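Local coordinates for protein AxyAgu115A (Amphibacillus xylanus NBRC 15112, PDB 6NPS) that acts as a family GH115 alpha-glucuronidase, probably hydrolysing glucuronic acid side groups from glucuronoxylan-type hemicelluloses, at residues A[171-175]-A[201-205]; A[211-217]-A[240-246]; A[852-858]-A[921-927]. The protein carries 3 engineered substitutions. All coordinates share one frame; numbering follows the deposited sequence.

In the fold
Contacts 1 and 2 are neighbours in the barrel of the GH115 domain, their centres about 8 Å apart; contact 3 lies in the C-terminal domain, centred about 57 and 58 Å from them. Strand 170-174 of contact 1 pairs with strand 212-214 of contact 2, so both hold the same part of the barrel, strands 170-174, 212-214 and 241-242 lying side by side. Both are buried, but contact 1 joins strand to helix almost entirely through hydrocarbon, whereas contact 2 joins strand to strand through backbone bonds, a water bridge and an indole laid over the neighbouring backbone. Contact 3, partly buried, relies on backbone bonds and a threonine hydroxyl, with mostly exposed residues along its turns.

Contact 1: A[171-175]-A[201-205]; sequences RGFFI and VFELL
A helical hydrogen bond of 3.0 Å from Leu205 N to Val201 O sets these two residues one turn apart, and both present their side chains to Phe173. No hydrogen bond crosses to the strand; nearly all of the contact is hydrocarbon. Phe173 holds CG between its backbone N and carbonyl carbon (chi1 60°), which brings the ring in among the helix side chains. There Phe173 CE2 meets Leu205 CD1 at 3.6 Å, the two side chains sliding past each other in opposite directions, while Phe173 CZ lies 4.1 Å from Val201 CG1. Both methyls approach the ring obliquely, as does CD2 of Leu204, farther off.

This is the packing of a barrel strand against a helix of the outer layer, as in a (beta/alpha)8 barrel: the axes of the segments 171-174 and 201-205 run at 142° and come within 10.1 Å, and Leu213 of the adjacent strand also touches Phe173, Val201 and Phe202. Ile175 meets Val201 tip to tip, Ile175 CD1 to Val201 CG1 at 3.8 Å; its own CG1 lies in the plane of the Phe173 ring, at the edge. Toward the start of the strand, Leu205 CD1 rests 4.0 Å from Gly172 CA, where the backbone itself forms the surface. The guanidinium of Arg171 is engaged outside the two segments, by a salt bridge to Glu95 and a hydrogen bond to Lys209 O.

Contact 2: A[211-217]-A[240-246]; sequences NYLWPAM and VIMGASH
Tyr212 carries CG anti to its backbone N (chi1 -179°), laying its ring past Ile241 toward Gly243, while Trp214 sets CG beside its backbone N (chi1 -65°) and swings the indole over Ala244 and Ser245. The two rings thereby meet: Trp214 NE1 donates to Tyr212 OH at 2.9 Å, nearly straight at 164°, with the oxygen in the indole plane. A water 2.7 Å from Tyr212 OH also accepts from Ala244 N at 3.2 Å, tying the phenol to the opposite backbone. Gly243 brings its backbone close to the phenol, Gly243 CA lying 3.6 Å from Tyr212 CE2. On one face of the indole, Ser245 CA makes a CH-pi contact 3.6 Å from the centroid of the six-membered ring of Trp214, almost on the ring normal, and Ala244 O lies over the same face.

The parallel ladder is short. Ile241 N donates to Asn211 O at 2.8 Å, Leu213 N to Ile241 O at 3.1 Å and Gly243 N to Leu213 O, the last just past the end of strand 241-242. Tyr212 and Ile241 project from one side of it. From the other, Leu213 and Met242 lie side by side and point the same way, and the bent methionine chain brings CE against Pro215. The buried amide of Asn211 is engaged by Arg171 N, Lys169 O and Glu95.

His246 hydrogen-bonds a glycerol, probably from the crystallisation liquor, that may mark a pocket. It follows strand 241-242 of the beta-alpha-beta unit 212-214, 230-238, 241-242; in (beta/alpha)8-barrel enzymes the active site lies at the strands' C-terminal ends.

Contact 3: A[852-858]-A[921-927]; sequences FVTQEAG and ITCEQGL
Two neighbouring turns of the C-terminal domain, a beta-rich module of the galactose-binding-domain clan, meet here, and the strand ends beside them pair antiparallel: one turn links strands 847-854 and 858-866, the other strands 915-923 and 926-934. Two short ladders flank the bend, offset by one residue. In the first, Thr854 N donates to Gly926 O at 2.9 Å and Gly926 N returns a longer bond to Thr854 O. In the second, Cys923 N donates to Gly858 O at 3.0 Å and Gly858 N to Cys923 O at 3.2 Å. Between them, Thr854 puts OG1 between its backbone N and carbonyl carbon (chi1 64°), from where the hydroxyl donates to Glu924 O at 2.6 Å, in the carbonyl plane, and pins the turn; Thr854 CG2 rests 4.0 Å from Cys923 CB. Cys923 SG lies at the edge of the Phe852 ring, in its plane, 3.8 Å from Phe852 CZ, while the side chains of Val853 and Leu927 cross at about a right angle. At the backbone angles of Gly858 and Gly926 a CB would press on the preceding carbonyl O. Around this corner, Tyr860 of strand 858-866 packs on Thr854, Ile921 and Cys923, Leu930 of strand 926-934 meets Phe852, and strand 786-788 pairs with strand 847-854 through Val853.

Contact 1: A[171-175]-A[201-205]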
loop_
_atom_site.group_PDB
_atom_site.type_symbol
_atom_site.label_atom_id
_atom_site.label_comp_id
_atom_site.label_asym_id
_atom_site.label_seq_id
_atom_site.Cartn_x
_atom_site.Cartn_y
_atom_site.Cartn_z
ATOM N N ARG A 171 -32.652 -15.955 -33.639
ATOM C CA ARG A 171 -31.309 -15.346 -33.639
ATOM C C ARG A 171 -31.476 -13.864 -33.336
ATOM O O ARG A 171 -32.172 -13.165 -34.083
ATOM C CB ARG A 171 -30.584 -15.497 -35.004
ATOM C CG ARG A 171 -30.526 -16.896 -35.650
ATOM C CD ARG A 171 -30.076 -16.838 -37.150
ATOM N NE ARG A 171 -30.918 -15.954 -37.961
ATOM C CZ ARG A 171 -32.165 -16.248 -38.349
ATOM N NH1 ARG A 171 -32.710 -17.436 -38.030
ATOM N NH2 ARG A 171 -32.838 -15.371 -39.093
ATOM N N GLY A 172 -30.869 -13.365 -32.262
ATOM C CA GLY A 172 -31.003 -11.940 -32.025
ATOM C C GLY A 172 -30.238 -11.444 -30.817
ATOM O O GLY A 172 -29.259 -12.052 -30.373
ATOM N N PHE A 173 -30.733 -10.331 -30.269
ATOM C CA PHE A 173 -30.066 -9.687 -29.167
ATOM C C PHE A 173 -31.068 -9.032 -28.207
ATOM O O PHE A 173 -32.269 -8.905 -28.471
ATOM C CB PHE A 173 -29.026 -8.669 -29.685
ATOM C CG PHE A 173 -29.617 -7.537 -30.551
ATOM C CD1 PHE A 173 -30.222 -6.404 -29.957
ATOM C CD2 PHE A 173 -29.529 -7.589 -31.939
ATOM C CE1 PHE A 173 -30.735 -5.359 -30.741
ATOM C CE2 PHE A 173 -30.031 -6.541 -32.750
ATOM C CZ PHE A 173 -30.640 -5.418 -32.147
ATOM N N PHE A 174 -30.505 -8.604 -27.086
ATOM C CA PHE A 174 -31.200 -8.062 -25.916
ATOM C C PHE A 174 -30.580 -6.697 -25.655
ATOM O O PHE A 174 -29.370 -6.607 -25.391
ATOM C CB PHE A 174 -30.961 -8.996 -24.718
ATOM C CG PHE A 174 -31.482 -8.502 -23.391
ATOM C CD1 PHE A 174 -32.570 -7.636 -23.310
ATOM C CD2 PHE A 174 -30.895 -8.969 -22.210
ATOM C CE1 PHE A 174 -33.044 -7.208 -22.076
ATOM C CE2 PHE A 174 -31.373 -8.560 -20.965
ATOM C CZ PHE A 174 -32.456 -7.672 -20.903
ATOM N N ILE A 175 -31.369 -5.642 -25.818
ATOM C CA ILE A 175 -30.972 -4.314 -25.361
ATOM C C ILE A 175 -31.128 -4.274 -23.843
ATOM O O ILE A 175 -32.252 -4.302 -23.340
ATOM C CB ILE A 175 -31.836 -3.239 -26.022
ATOM C CG1 ILE A 175 -31.795 -3.385 -27.536
ATOM C CG2 ILE A 175 -31.437 -1.819 -25.530
ATOM C CD1 ILE A 175 -33.007 -2.706 -28.178
ATOM N N VAL A 201 -33.746 0.002 -34.537
ATOM C CA VAL A 201 -33.360 -1.272 -33.933
ATOM C C VAL A 201 -33.831 -2.433 -34.807
ATOM O O VAL A 201 -33.081 -3.383 -35.067
ATOM C CB VAL A 201 -33.948 -1.380 -32.509
ATOM C CG1 VAL A 201 -33.735 -2.769 -31.919
ATOM C CG2 VAL A 201 -33.344 -0.331 -31.632
ATOM N N PHE A 202 -35.096 -2.398 -35.231
ATOM C CA PHE A 202 -35.611 -3.478 -36.064
ATOM C C PHE A 202 -34.819 -3.579 -37.370
ATOM O O PHE A 202 -34.538 -4.682 -37.844
ATOM C CB PHE A 202 -37.096 -3.288 -36.375
ATOM C CG PHE A 202 -38.006 -3.248 -35.143
ATOM C CD1 PHE A 202 -37.672 -3.914 -33.966
ATOM C CD2 PHE A 202 -39.193 -2.541 -35.188
ATOM C CE1 PHE A 202 -38.517 -3.862 -32.851
ATOM C CE2 PHE A 202 -40.058 -2.473 -34.070
ATOM C CZ PHE A 202 -39.723 -3.152 -32.912
ATOM N N GLU A 203 -34.477 -2.437 -37.973
ATOM C CA GLU A 203 -33.743 -2.462 -39.237
ATOM C C GLU A 203 -32.364 -3.078 -39.052
ATOM O O GLU A 203 -31.929 -3.901 -39.867
ATOM C CB GLU A 203 -33.629 -1.044 -39.808
ATOM C CG GLU A 203 -32.994 -0.996 -41.189
ATOM C CD GLU A 203 -32.751 0.420 -41.733
ATOM O OE1 GLU A 203 -33.398 1.392 -41.265
ATOM O OE2 GLU A 203 -31.919 0.539 -42.664
ATOM N N LEU A 204 -31.661 -2.692 -37.982
ATOM C CA LEU A 204 -30.344 -3.244 -37.714
ATOM C C LEU A 204 -30.417 -4.754 -37.547
ATOM O O LEU A 204 -29.608 -5.492 -38.120
ATOM C CB LEU A 204 -29.745 -2.595 -36.473
ATOM C CG LEU A 204 -28.461 -3.244 -35.967
ATOM C CD1 LEU A 204 -27.254 -3.067 -36.951
ATOM C CD2 LEU A 204 -28.087 -2.691 -34.596
ATOM N N LEU A 205 -31.377 -5.224 -36.750
ATOM C CA LEU A 205 -31.565 -6.658 -36.521
ATOM C C LEU A 205 -31.768 -7.415 -37.837
ATOM O O LEU A 205 -31.122 -8.445 -38.092
ATOM C CB LEU A 205 -32.790 -6.866 -35.623
ATOM C CG LEU A 205 -33.120 -8.339 -35.374
ATOM C CD1 LEU A 205 -32.015 -8.945 -34.522
ATOM C CD2 LEU A 205 -34.467 -8.429 -34.647
#

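Contact 2: A[211-217]-A[240-246]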
loop_
_atom_site.group_PDB
_atom_site.type_symbol
_atom_site.label_atom_id
_atom_site.label_comp_id
_atom_site.label_asym_id
_atom_site.label_seq_id
_atom_site.Cartn_x
_atom_site.Cartn_y
_atom_site.Cartn_z
ATOM N N ASN A 211 -33.748 -12.355 -36.230
ATOM C CA ASN A 211 -35.206 -12.366 -36.271
ATOM C C ASN A 211 -35.850 -12.262 -34.889
ATOM O O ASN A 211 -37.079 -12.334 -34.804
ATOM C CB ASN A 211 -35.751 -13.644 -37.003
ATOM C CG ASN A 211 -35.356 -14.963 -36.296
ATOM O OD1 ASN A 211 -34.763 -14.945 -35.223
ATOM N ND2 ASN A 211 -35.704 -16.113 -36.903
ATOM N N TYR A 212 -35.086 -12.044 -33.814
ATOM C CA TYR A 212 -35.612 -12.179 -32.461
ATOM C C TYR A 212 -35.022 -11.076 -31.588
ATOM O O TYR A 212 -33.832 -10.794 -31.688
ATOM C CB TYR A 212 -35.247 -13.568 -31.905
ATOM C CG TYR A 212 -35.714 -13.939 -30.485
ATOM C CD1 TYR A 212 -34.791 -14.321 -29.519
ATOM C CD2 TYR A 212 -37.081 -14.006 -30.159
ATOM C CE1 TYR A 212 -35.175 -14.700 -28.263
ATOM C CE2 TYR A 212 -37.478 -14.373 -28.860
ATOM C CZ TYR A 212 -36.528 -14.747 -27.941
ATOM O OH TYR A 212 -36.890 -15.120 -26.669
ATOM N N LEU A 213 -35.842 -10.464 -30.733
ATOM C CA LEU A 213 -35.398 -9.322 -29.928
ATOM C C LEU A 213 -35.960 -9.405 -28.507
ATOM O O LEU A 213 -37.149 -9.704 -28.337
ATOM C CB LEU A 213 -35.870 -8.011 -30.596
ATOM C CG LEU A 213 -35.589 -6.695 -29.868
ATOM C CD1 LEU A 213 -34.102 -6.361 -29.920
ATOM C CD2 LEU A 213 -36.405 -5.582 -30.511
ATOM N N TRP A 214 -35.109 -9.146 -27.499
ATOM C CA TRP A 214 -35.573 -8.731 -26.186
ATOM C C TRP A 214 -35.405 -7.219 -26.089
ATOM O O TRP A 214 -34.270 -6.710 -26.208
ATOM C CB TRP A 214 -34.800 -9.400 -25.047
ATOM C CG TRP A 214 -34.930 -10.900 -24.880
ATOM C CD1 TRP A 214 -35.717 -11.770 -25.610
ATOM C CD2 TRP A 214 -34.222 -11.698 -23.925
ATOM N NE1 TRP A 214 -35.508 -13.062 -25.165
ATOM C CE2 TRP A 214 -34.603 -13.042 -24.138
ATOM C CE3 TRP A 214 -33.267 -11.404 -22.922
ATOM C CZ2 TRP A 214 -34.067 -14.100 -23.389
ATOM C CZ3 TRP A 214 -32.727 -12.448 -22.192
ATOM C CH2 TRP A 214 -33.124 -13.787 -22.434
ATOM N N PRO A 215 -36.472 -6.476 -25.869
ATOM C CA PRO A 215 -36.379 -5.014 -25.857
ATOM C C PRO A 215 -35.894 -4.488 -24.521
ATOM O O PRO A 215 -35.720 -5.221 -23.538
ATOM C CB PRO A 215 -37.817 -4.576 -26.108
ATOM C CG PRO A 215 -38.623 -5.651 -25.421
ATOM C CD PRO A 215 -37.852 -6.947 -25.622
ATOM N N ALA A 216 -35.638 -3.183 -24.509
ATOM C CA ALA A 216 -35.277 -2.527 -23.261
ATOM C C ALA A 216 -36.425 -2.641 -22.262
ATOM O O ALA A 216 -37.609 -2.595 -22.635
ATOM C CB ALA A 216 -34.931 -1.059 -23.518
ATOM N N MET A 217 -36.064 -2.838 -20.995
ATOM C CA MET A 217 -37.030 -3.196 -19.976
ATOM C C MET A 217 -36.743 -2.589 -18.614
ATOM O O MET A 217 -37.514 -2.847 -17.686
ATOM C CB MET A 217 -37.111 -4.725 -19.818
ATOM C CG MET A 217 -35.729 -5.343 -19.677
ATOM S SD MET A 217 -35.121 -5.766 -18.021
ATOM C CE MET A 217 -35.477 -7.520 -18.026
ATOM N N VAL A 240 -40.212 -9.108 -36.866
ATOM C CA VAL A 240 -39.299 -9.240 -35.735
ATOM C C VAL A 240 -40.058 -9.966 -34.625
ATOM O O VAL A 240 -41.050 -9.452 -34.108
ATOM C CB VAL A 240 -38.787 -7.876 -35.266
ATOM C CG1 VAL A 240 -37.974 -8.006 -33.950
ATOM C CG2 VAL A 240 -37.964 -7.223 -36.379
ATOM N N ILE A 241 -39.604 -11.167 -34.270
ATOM C CA ILE A 241 -40.249 -11.987 -33.246
ATOM C C ILE A 241 -39.863 -11.418 -31.887
ATOM O O ILE A 241 -38.674 -11.303 -31.566
ATOM C CB ILE A 241 -39.807 -13.455 -33.365
ATOM C CG1 ILE A 241 -39.993 -13.995 -34.802
ATOM C CG2 ILE A 241 -40.514 -14.326 -32.392
ATOM C CD1 ILE A 241 -39.170 -15.269 -35.062
ATOM N N MET A 242 -40.846 -11.054 -31.083
ATOM C CA MET A 242 -40.508 -10.449 -29.798
ATOM C C MET A 242 -40.308 -11.539 -28.751
ATOM O O MET A 242 -40.971 -12.574 -28.772
ATOM C CB MET A 242 -41.598 -9.462 -29.356
ATOM C CG MET A 242 -41.689 -8.190 -30.235
ATOM S SD MET A 242 -40.050 -7.384 -30.471
ATOM C CE MET A 242 -39.636 -7.028 -28.737
ATOM N N GLY A 243 -39.371 -11.310 -27.833
ATOM C CA GLY A 243 -39.306 -12.182 -26.670
ATOM C C GLY A 243 -39.099 -11.388 -25.397
ATOM O O GLY A 243 -39.159 -10.151 -25.381
ATOM N N ALA A 244 -38.787 -12.101 -24.324
ATOM C CA ALA A 244 -38.659 -11.452 -23.039
ATOM C C ALA A 244 -37.642 -12.204 -22.214
ATOM O O ALA A 244 -37.433 -13.411 -22.391
ATOM C CB ALA A 244 -40.030 -11.396 -22.302
ATOM N N SER A 245 -37.019 -11.487 -21.283
ATOM C CA SER A 245 -35.967 -12.091 -20.505
ATOM C C SER A 245 -36.544 -13.118 -19.538
ATOM O O SER A 245 -37.762 -13.281 -19.380
ATOM C CB SER A 245 -35.164 -11.020 -19.771
ATOM O OG SER A 245 -35.874 -10.560 -18.623
ATOM N N HIS A 246 -35.603 -13.764 -18.847
ATOM C CA HIS A 246 -35.839 -14.887 -17.951
ATOM C C HIS A 246 -36.862 -14.602 -16.863
ATOM O O HIS A 246 -37.462 -15.547 -16.343
ATOM C CB HIS A 246 -34.502 -15.277 -17.308
ATOM C CG HIS A 246 -33.588 -14.112 -17.079
ATOM N ND1 HIS A 246 -33.632 -13.351 -15.929
ATOM C CD2 HIS A 246 -32.612 -13.569 -17.854
ATOM C CE1 HIS A 246 -32.723 -12.394 -15.999
ATOM N NE2 HIS A 246 -32.082 -12.510 -17.152
HETATM O O HOH W 1 -39.174 -15.126 -25.189
#

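Contact 3: A[852-858]-A[921-927]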
loop_
_atom_site.group_PDB
_atom_site.type_symbol
_atom_site.label_atom_id
_atom_site.label_comp_id
_atom_site.label_asym_id
_atom_site.label_seq_id
_atom_site.Cartn_x
_atom_site.Cartn_y
_atom_site.Cartn_z
ATOM N N PHE A 852 11.335 -31.605 -22.524
ATOM C CA PHE A 852 12.011 -30.602 -21.708
ATOM C C PHE A 852 13.139 -31.248 -20.913
ATOM O O PHE A 852 13.099 -32.450 -20.612
ATOM C CB PHE A 852 11.026 -29.859 -20.768
ATOM C CG PHE A 852 10.423 -30.720 -19.690
ATOM C CD1 PHE A 852 10.949 -30.715 -18.404
ATOM C CD2 PHE A 852 9.318 -31.524 -19.956
ATOM C CE1 PHE A 852 10.381 -31.510 -17.397
ATOM C CE2 PHE A 852 8.754 -32.319 -18.968
ATOM C CZ PHE A 852 9.285 -32.316 -17.685
ATOM N N VAL A 853 14.148 -30.435 -20.581
ATOM C CA VAL A 853 15.417 -30.900 -19.994
ATOM C C VAL A 853 15.574 -30.254 -18.620
ATOM O O VAL A 853 15.619 -29.023 -18.505
ATOM C CB VAL A 853 16.627 -30.549 -20.877
ATOM C CG1 VAL A 853 17.974 -30.854 -20.145
ATOM C CG2 VAL A 853 16.565 -31.313 -22.228
ATOM N N THR A 854 15.647 -31.069 -17.586
ATOM C CA THR A 854 15.839 -30.536 -16.251
ATOM C C THR A 854 17.323 -30.552 -15.903
ATOM O O THR A 854 18.109 -31.312 -16.473
ATOM C CB THR A 854 15.075 -31.361 -15.224
ATOM O OG1 THR A 854 15.620 -32.693 -15.209
ATOM C CG2 THR A 854 13.607 -31.410 -15.580
ATOM N N GLN A 855 17.696 -29.709 -14.936
ATOM C CA GLN A 855 19.054 -29.753 -14.389
ATOM C C GLN A 855 19.224 -30.787 -13.277
ATOM O O GLN A 855 20.336 -31.288 -13.073
ATOM C CB GLN A 855 19.448 -28.371 -13.869
ATOM C CG GLN A 855 19.306 -27.309 -14.917
ATOM C CD GLN A 855 19.647 -25.941 -14.407
ATOM O OE1 GLN A 855 18.793 -25.225 -13.869
ATOM N NE2 GLN A 855 20.905 -25.551 -14.581
ATOM N N GLU A 856 18.157 -31.118 -12.548
ATOM C CA GLU A 856 18.224 -32.068 -11.449
ATOM C C GLU A 856 16.965 -32.925 -11.438
ATOM O O GLU A 856 15.877 -32.447 -11.756
ATOM C CB GLU A 856 18.385 -31.349 -10.098
ATOM C CG GLU A 856 19.824 -31.262 -9.597
ATOM C CD GLU A 856 20.289 -32.519 -8.851
ATOM O OE1 GLU A 856 20.639 -32.407 -7.654
ATOM O OE2 GLU A 856 20.324 -33.615 -9.456
ATOM N N ALA A 857 17.121 -34.201 -11.103
ATOM C CA ALA A 857 15.960 -35.034 -10.843
ATOM C C ALA A 857 15.249 -34.515 -9.595
ATOM O O ALA A 857 15.844 -33.832 -8.760
ATOM C CB ALA A 857 16.381 -36.501 -10.680
ATOM N N GLY A 858 13.966 -34.792 -9.488
ATOM C CA GLY A 858 13.247 -34.433 -8.288
ATOM C C GLY A 858 11.804 -34.107 -8.590
ATOM O O GLY A 858 11.312 -34.322 -9.700
ATOM N N ILE A 921 4.948 -33.418 -10.159
ATOM C CA ILE A 921 5.409 -34.510 -11.013
ATOM C C ILE A 921 6.849 -34.829 -10.631
ATOM O O ILE A 921 7.558 -34.009 -10.048
ATOM C CB ILE A 921 5.299 -34.156 -12.520
ATOM C CG1 ILE A 921 6.177 -32.934 -12.849
ATOM C CG2 ILE A 921 3.809 -33.883 -12.915
ATOM C CD1 ILE A 921 6.384 -32.634 -14.355
ATOM N N THR A 922 7.284 -36.046 -10.930
ATOM C CA THR A 922 8.680 -36.412 -10.718
ATOM C C THR A 922 9.372 -36.482 -12.068
ATOM O O THR A 922 8.888 -37.154 -12.983
ATOM C CB THR A 922 8.802 -37.732 -9.950
ATOM O OG1 THR A 922 7.932 -37.699 -8.804
ATOM C CG2 THR A 922 10.267 -37.982 -9.487
ATOM N N CYS A 923 10.472 -35.753 -12.208
ATOM C CA CYS A 923 11.245 -35.768 -13.440
ATOM C C CYS A 923 12.598 -36.419 -13.221
ATOM O O CYS A 923 13.161 -36.381 -12.118
ATOM C CB CYS A 923 11.460 -34.358 -14.009
ATOM S SG CYS A 923 9.987 -33.353 -14.122
ATOM N N GLU A 924 13.116 -36.980 -14.308
ATOM C CA GLU A 924 14.484 -37.454 -14.403
ATOM C C GLU A 924 15.438 -36.277 -14.597
ATOM O O GLU A 924 15.036 -35.160 -14.931
ATOM C CB GLU A 924 14.617 -38.429 -15.565
ATOM C CG GLU A 924 14.316 -39.862 -15.188
ATOM C CD GLU A 924 13.675 -40.653 -16.320
ATOM O OE1 GLU A 924 14.314 -40.783 -17.392
ATOM O OE2 GLU A 924 12.541 -41.153 -16.133
ATOM N N GLN A 925 16.721 -36.533 -14.370
ATOM C CA GLN A 925 17.751 -35.589 -14.774
ATOM C C GLN A 925 17.880 -35.609 -16.289
ATOM O O GLN A 925 17.890 -36.679 -16.902
ATOM C CB GLN A 925 19.080 -35.966 -14.134
ATOM C CG GLN A 925 20.092 -34.863 -14.045
ATOM C CD GLN A 925 21.407 -35.386 -13.503
ATOM O OE1 GLN A 925 21.879 -34.944 -12.456
ATOM N NE2 GLN A 925 21.996 -36.351 -14.206
ATOM N N GLY A 926 17.974 -34.432 -16.905
ATOM C CA GLY A 926 18.117 -34.426 -18.353
ATOM C C GLY A 926 16.794 -34.436 -19.097
ATOM O O GLY A 926 15.851 -33.772 -18.671
ATOM N N LEU A 927 16.715 -35.184 -20.195
ATOM C CA LEU A 927 15.578 -35.106 -21.105
ATOM C C LEU A 927 14.340 -35.793 -20.528
ATOM O O LEU A 927 14.410 -36.940 -20.081
ATOM C CB LEU A 927 15.949 -35.741 -22.443
ATOM C CG LEU A 927 14.834 -35.854 -23.479
ATOM C CD1 LEU A 927 14.352 -34.480 -23.842
ATOM C CD2 LEU A 927 15.332 -36.618 -24.731
#